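Local coordinates for ESAT-6/WXG100 secretion system protein (Streptococcus gallolyticus, PDB 7JQE), which is an extracellular fragment of EsaA, a membrane subunit of the type VIIb secretion system, and probably contributes to toxin export across the cell envelope, at residues 143-147 / 483-488; 324-330 / 347-353. All coordinates share one frame; numbering follows the deposited sequence.

In the fold
Contacts 1 and 2 lie on opposite sides of the centre of a very elongated chain, their centres about 147 Å apart, and share no helix or strand. Contact 1 sits near the chain ends, where the loop after helix 102-135 meets helix 462-491; contact 2, nested in sequence between the two segments of contact 1, is at the far, beta-rich part. The helical contact is apolar, made by isoleucine and phenylalanine side chains, with three of its seven touching residues buried. The strand contact is held by backbone hydrogen bonds along the edge strand, within this chain, of a sheet and is more superficial, with half of its fourteen touching residues exposed.

Contact 1: residues 143-147 / 483-488; sequences INSYF and IIELQS. With EDO (1,2-ethanediol), chain O; EDO (1,2-ethanediol), chain P; EDO (1,2-ethanediol), chain L.
Ile484 is the hub of this contact, reaching from its helix toward three side chains of the 143-147 loop. Its CG1 lies 3.7 Å from Ile143 CB, the two isoleucines lying alongside and running opposite ways. The next atom out, Ile484 CD1, ends 3.8 Å from Tyr146 CB, while on the other branch Ile484 CG2 lies 3.8 Å from Phe147 CD1. Phe147 CG stands anti to the backbone N (chi1 -156°), which carries the ring in toward the helix, its CE1-CZ end leading. Ile484 O lies obliquely to the ring, 3.5 Å from Phe147 CE1, and Ser488 N is at its edge near the ring plane. The Gln487 chain runs nearly perpendicular to the Phe147 side chain, with Gln487 CB 3.7 Å from Phe147 CE1 and the amide plane turned 35° from the ring. The loop thus lies against helix 462-491 on its way from helix 102-135 to helix 152-164, joining three helices of the bundle; turned from the loop, Glu485 and the end of Leu486 pack on Leu119 of the second subunit. The Tyr146 ring leads away from Ile484 to helix 152-164, where its OH is hydrogen-bonded to Asp162, and Ser145 CB sits over one ring face. Facing away from the helix, Asn144 OD1 accepts hydrogen bonds from two ethanediols, probably from the crystallisation liquor, the nearer through O1 at 2.8 Å; Ser145 OG donates to O1 of a third.

Contact 2: residues 324-330 / 347-353; sequences EDPTTVT and VSKTISK
Thr327 and Ile351 form an antiparallel hydrogen-bonded pair that grips from both backbones. Thr327 N donates to Ile351 O at 2.8 Å, and Ile351 N returns a bond to Thr327 O at 2.7 Å. One hydrogen-bonded pair further along, Val329 and Lys349 make the second such pair. Its Lys349 N to Val329 O bond measures 2.5 Å, shorter than expected, so its length is doubtful. On the face that carries Thr327, Val329 and Ile351, Val329 CG2 approaches Ile351 CD1 at 4.4 Å; this buried face continues onto Phe341 of strand 337-341 and onto Leu377 and Ile379. Strand 348-351 is the edge strand, within this chain, of a four-stranded antiparallel sheet, with 327-335 lying between it and 369-379. Lys349 starts on the same face, but its chain runs off to salt bridges with Asp343 and Asp344. The other face is the solvent side around Thr328, Ser348 and Thr350, yet its small side chains touch closely across the strands. There Thr328 CG2 meets Thr350 OG1 at 3.5 Å and Thr330 CG2 lies 3.2 Å from Ser348 OG, while Thr330 keeps its hydroxyl for Asn378. Beyond the strands the contact is loose and frays: Pro326 CG rests 3.9 Å from Ser352 OG, while Glu324 OE1 and Lys353 NZ stay 4.9 Å apart, opposite charges that are not in contact and would probably attract only weakly.

Contact 1: residues 143-147 / 483-488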
loop_
_atom_site.group_PDB
_atom_site.type_symbol
_atom_site.label_atom_id
_atom_site.label_comp_id
_atom_site.label_asym_id
_atom_site.label_seq_id
_atom_site.Cartn_x
_atom_site.Cartn_y
_atom_site.Cartn_z
ATOM N N ILE A 143 6.380 58.434 18.722
ATOM C CA ILE A 143 5.725 59.406 17.851
ATOM C C ILE A 143 6.584 60.636 17.596
ATOM O O ILE A 143 6.388 61.321 16.586
ATOM C CB ILE A 143 4.370 59.843 18.439
ATOM C CG1 ILE A 143 4.587 60.665 19.711
ATOM C CG2 ILE A 143 3.491 58.635 18.719
ATOM C CD1 ILE A 143 3.346 61.391 20.196
ATOM N N ASN A 144 7.534 60.935 18.487
ATOM C CA ASN A 144 8.266 62.198 18.416
ATOM C C ASN A 144 8.864 62.455 17.038
ATOM O O ASN A 144 8.927 63.606 16.596
ATOM C CB ASN A 144 9.367 62.217 19.479
ATOM C CG ASN A 144 10.452 63.230 19.177
ATOM O OD1 ASN A 144 10.374 64.386 19.593
ATOM N ND2 ASN A 144 11.477 62.799 18.451
ATOM N N SER A 145 9.306 61.404 16.345
ATOM C CA SER A 145 10.013 61.597 15.082
ATOM C C SER A 145 9.120 62.215 14.014
ATOM O O SER A 145 9.615 62.908 13.117
ATOM C CB SER A 145 10.576 60.263 14.590
ATOM O OG SER A 145 11.211 60.414 13.332
ATOM N N TYR A 146 7.811 61.976 14.082
ATOM C CA TYR A 146 6.876 62.440 13.067
ATOM C C TYR A 146 6.050 63.631 13.528
ATOM O O TYR A 146 5.253 64.157 12.743
ATOM C CB TYR A 146 5.939 61.299 12.653
ATOM C CG TYR A 146 6.583 59.929 12.707
ATOM C CD1 TYR A 146 6.555 59.174 13.874
ATOM C CD2 TYR A 146 7.217 59.391 11.596
ATOM C CE1 TYR A 146 7.141 57.932 13.934
ATOM C CE2 TYR A 146 7.809 58.146 11.647
ATOM C CZ TYR A 146 7.767 57.420 12.817
ATOM O OH TYR A 146 8.354 56.180 12.873
ATOM N N PHE A 147 6.222 64.073 14.775
ATOM C CA PHE A 147 5.340 65.095 15.328
ATOM C C PHE A 147 5.451 66.410 14.566
ATOM O O PHE A 147 4.483 67.179 14.515
ATOM C CB PHE A 147 5.657 65.300 16.810
ATOM C CG PHE A 147 4.513 65.861 17.608
ATOM C CD1 PHE A 147 3.440 65.056 17.963
ATOM C CD2 PHE A 147 4.517 67.186 18.019
ATOM C CE1 PHE A 147 2.386 65.563 18.701
ATOM C CE2 PHE A 147 3.466 67.702 18.759
ATOM C CZ PHE A 147 2.398 66.890 19.100
ATOM N N ILE A 483 -2.727 59.107 17.640
ATOM C CA ILE A 483 -2.063 59.568 18.858
ATOM C C ILE A 483 -1.390 60.915 18.622
ATOM O O ILE A 483 -1.450 61.815 19.467
ATOM C CB ILE A 483 -1.056 58.513 19.348
ATOM C CG1 ILE A 483 -1.768 57.185 19.623
ATOM C CG2 ILE A 483 -0.330 59.008 20.587
ATOM C CD1 ILE A 483 -0.846 56.082 20.076
ATOM N N ILE A 484 -0.734 61.071 17.471
ATOM C CA ILE A 484 -0.061 62.328 17.160
ATOM C C ILE A 484 -1.068 63.469 17.124
ATOM O O ILE A 484 -0.833 64.548 17.683
ATOM C CB ILE A 484 0.708 62.207 15.833
ATOM C CG1 ILE A 484 1.936 61.311 16.010
ATOM C CG2 ILE A 484 1.100 63.576 15.311
ATOM C CD1 ILE A 484 2.719 61.076 14.732
ATOM N N GLU A 485 -2.211 63.246 16.472
ATOM C CA GLU A 485 -3.215 64.300 16.387
ATOM C C GLU A 485 -3.824 64.603 17.753
ATOM O O GLU A 485 -4.082 65.768 18.077
ATOM C CB GLU A 485 -4.296 63.919 15.378
ATOM C CG GLU A 485 -3.885 64.161 13.936
ATOM C CD GLU A 485 -4.915 63.662 12.940
ATOM O OE1 GLU A 485 -5.911 63.041 13.368
ATOM O OE2 GLU A 485 -4.726 63.891 11.727
ATOM N N LEU A 486 -4.052 63.573 18.571
ATOM C CA LEU A 486 -4.600 63.812 19.903
ATOM C C LEU A 486 -3.624 64.606 20.764
ATOM O O LEU A 486 -4.025 65.538 21.468
ATOM C CB LEU A 486 -4.964 62.488 20.575
ATOM C CG LEU A 486 -5.615 62.587 21.958
ATOM C CD1 LEU A 486 -6.805 63.533 21.939
ATOM C CD2 LEU A 486 -6.041 61.211 22.444
ATOM N N GLN A 487 -2.336 64.257 20.719
ATOM C CA GLN A 487 -1.342 65.037 21.452
ATOM C C GLN A 487 -1.274 66.467 20.935
ATOM O O GLN A 487 -1.117 67.410 21.718
ATOM C CB GLN A 487 0.031 64.375 21.360
ATOM C CG GLN A 487 0.452 63.659 22.630
ATOM C CD GLN A 487 0.846 64.614 23.735
ATOM O OE1 GLN A 487 1.915 65.221 23.689
ATOM N NE2 GLN A 487 -0.016 64.756 24.735
ATOM N N SER A 488 -1.386 66.646 19.617
ATOM C CA SER A 488 -1.291 67.981 19.035
ATOM C C SER A 488 -2.397 68.889 19.561
ATOM O O SER A 488 -2.140 70.030 19.962
ATOM C CB SER A 488 -1.344 67.887 17.509
ATOM O OG SER A 488 -1.168 69.160 16.909
HETATM C C1 EDO O . 11.567 67.716 18.896
HETATM O O1 EDO O . 10.763 66.781 18.167
HETATM C C2 EDO O . 12.784 68.107 18.062
HETATM O O2 EDO O . 13.696 68.875 18.858
HETATM C C1 EDO P . 10.682 64.544 23.946
HETATM O O1 EDO P . 11.331 63.653 23.029
HETATM C C2 EDO P . 10.534 65.926 23.316
HETATM O O2 EDO P . 9.641 65.876 22.197
HETATM C C1 EDO L . 12.857 58.423 10.013
HETATM O O1 EDO L . 12.075 58.445 11.213
HETATM C C2 EDO L . 12.536 59.654 9.173
HETATM O O2 EDO L . 13.343 59.650 7.989
#

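Contact 2: residues 324-330 / 347-353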
loop_
_atom_site.group_PDB
_atom_site.type_symbol
_atom_site.label_atom_id
_atom_site.label_comp_id
_atom_site.label_asym_id
_atom_site.label_seq_id
_atom_site.Cartn_x
_atom_site.Cartn_y
_atom_site.Cartn_z
ATOM N N GLU A 324 15.181 -88.656 -23.394
ATOM C CA GLU A 324 15.004 -87.248 -23.029
ATOM C C GLU A 324 16.388 -86.648 -22.798
ATOM O O GLU A 324 16.888 -86.552 -21.675
ATOM C CB GLU A 324 14.114 -87.117 -21.802
ATOM C CG GLU A 324 14.552 -87.995 -20.646
ATOM C CD GLU A 324 13.612 -87.916 -19.463
ATOM O OE1 GLU A 324 13.169 -86.795 -19.125
ATOM O OE2 GLU A 324 13.313 -88.981 -18.879
ATOM N N ASP A 325 17.010 -86.233 -23.898
ATOM C CA ASP A 325 18.410 -85.849 -23.884
ATOM C C ASP A 325 18.631 -84.580 -23.063
ATOM O O ASP A 325 17.694 -83.819 -22.803
ATOM C CB ASP A 325 18.908 -85.639 -25.312
ATOM C CG ASP A 325 17.866 -86.011 -26.351
ATOM O OD1 ASP A 325 16.868 -85.268 -26.488
ATOM O OD2 ASP A 325 18.042 -87.047 -27.027
ATOM N N PRO A 326 19.869 -84.338 -22.637
ATOM C CA PRO A 326 20.169 -83.100 -21.907
ATOM C C PRO A 326 19.855 -81.871 -22.750
ATOM O O PRO A 326 20.070 -81.852 -23.964
ATOM C CB PRO A 326 21.668 -83.216 -21.614
ATOM C CG PRO A 326 21.949 -84.693 -21.654
ATOM C CD PRO A 326 21.025 -85.250 -22.693
ATOM N N THR A 327 19.344 -80.833 -22.087
ATOM C CA THR A 327 18.948 -79.594 -22.746
ATOM C C THR A 327 19.507 -78.417 -21.962
ATOM O O THR A 327 19.278 -78.306 -20.753
ATOM C CB THR A 327 17.424 -79.485 -22.857
ATOM O OG1 THR A 327 16.884 -80.742 -23.291
ATOM C CG2 THR A 327 17.044 -78.411 -23.859
ATOM N N THR A 328 20.234 -77.542 -22.650
ATOM C CA THR A 328 20.958 -76.447 -22.018
ATOM C C THR A 328 20.135 -75.165 -22.094
ATOM O O THR A 328 19.732 -74.740 -23.184
ATOM C CB THR A 328 22.324 -76.251 -22.679
ATOM O OG1 THR A 328 22.143 -75.897 -24.055
ATOM C CG2 THR A 328 23.143 -77.538 -22.595
ATOM N N VAL A 329 19.891 -74.554 -20.938
ATOM C CA VAL A 329 19.141 -73.309 -20.826
ATOM C C VAL A 329 20.109 -72.199 -20.441
ATOM O O VAL A 329 20.941 -72.378 -19.544
ATOM C CB VAL A 329 18.005 -73.436 -19.794
ATOM C CG1 VAL A 329 17.222 -72.134 -19.695
ATOM C CG2 VAL A 329 17.091 -74.601 -20.160
ATOM N N THR A 330 19.997 -71.051 -21.112
ATOM C CA THR A 330 20.969 -69.977 -20.952
ATOM C C THR A 330 20.278 -68.621 -20.945
ATOM O O THR A 330 19.102 -68.486 -21.293
ATOM C CB THR A 330 22.023 -69.996 -22.065
ATOM O OG1 THR A 330 21.406 -69.646 -23.311
ATOM C CG2 THR A 330 22.658 -71.374 -22.178
ATOM N N VAL A 347 24.867 -68.247 -15.879
ATOM C CA VAL A 347 24.062 -67.840 -17.021
ATOM C C VAL A 347 23.718 -69.004 -17.932
ATOM O O VAL A 347 22.981 -68.818 -18.905
ATOM C CB VAL A 347 24.755 -66.721 -17.824
ATOM C CG1 VAL A 347 24.887 -65.468 -16.975
ATOM C CG2 VAL A 347 26.118 -67.184 -18.309
ATOM N N SER A 348 24.222 -70.203 -17.643
ATOM C CA SER A 348 23.993 -71.374 -18.480
ATOM C C SER A 348 23.694 -72.577 -17.598
ATOM O O SER A 348 24.406 -72.831 -16.621
ATOM C CB SER A 348 25.206 -71.658 -19.373
ATOM O OG SER A 348 24.928 -72.694 -20.293
ATOM N N LYS A 349 22.642 -73.313 -17.950
ATOM C CA LYS A 349 22.265 -74.522 -17.236
ATOM C C LYS A 349 21.914 -75.615 -18.234
ATOM O O LYS A 349 21.466 -75.341 -19.350
ATOM C CB LYS A 349 21.078 -74.278 -16.296
ATOM C CG LYS A 349 21.457 -74.129 -14.836
ATOM C CD LYS A 349 20.228 -73.848 -13.982
ATOM C CE LYS A 349 20.576 -73.824 -12.504
ATOM N NZ LYS A 349 21.685 -72.880 -12.217
ATOM N N THR A 350 22.130 -76.862 -17.819
ATOM C CA THR A 350 21.738 -78.038 -18.586
ATOM C C THR A 350 20.857 -78.915 -17.708
ATOM O O THR A 350 21.236 -79.249 -16.580
ATOM C CB THR A 350 22.957 -78.827 -19.075
ATOM O OG1 THR A 350 22.528 -79.852 -19.978
ATOM C CG2 THR A 350 23.689 -79.475 -17.908
ATOM N N ILE A 351 19.682 -79.276 -18.219
ATOM C CA ILE A 351 18.720 -80.071 -17.472
ATOM C C ILE A 351 18.448 -81.370 -18.230
ATOM O O ILE A 351 18.800 -81.522 -19.400
ATOM C CB ILE A 351 17.409 -79.308 -17.219
ATOM C CG1 ILE A 351 16.709 -79.014 -18.546
ATOM C CG2 ILE A 351 17.683 -78.015 -16.470
ATOM C CD1 ILE A 351 15.391 -78.291 -18.394
ATOM N N SER A 352 17.808 -82.317 -17.530
ATOM C CA SER A 352 17.330 -83.540 -18.164
ATOM C C SER A 352 15.950 -83.945 -17.654
ATOM O O SER A 352 15.558 -85.108 -17.812
ATOM C CB SER A 352 18.312 -84.703 -17.954
ATOM O OG SER A 352 19.523 -84.486 -18.657
ATOM N N LYS A 353 15.206 -83.021 -17.049
ATOM C CA LYS A 353 13.884 -83.328 -16.523
ATOM C C LYS A 353 13.121 -82.030 -16.295
ATOM O O LYS A 353 13.723 -80.970 -16.103
ATOM C CB LYS A 353 13.981 -84.133 -15.221
ATOM C CG LYS A 353 12.637 -84.480 -14.616
ATOM C CD LYS A 353 11.727 -85.120 -15.651
ATOM C CE LYS A 353 10.326 -85.317 -15.101
ATOM N NZ LYS A 353 9.395 -85.834 -16.137
#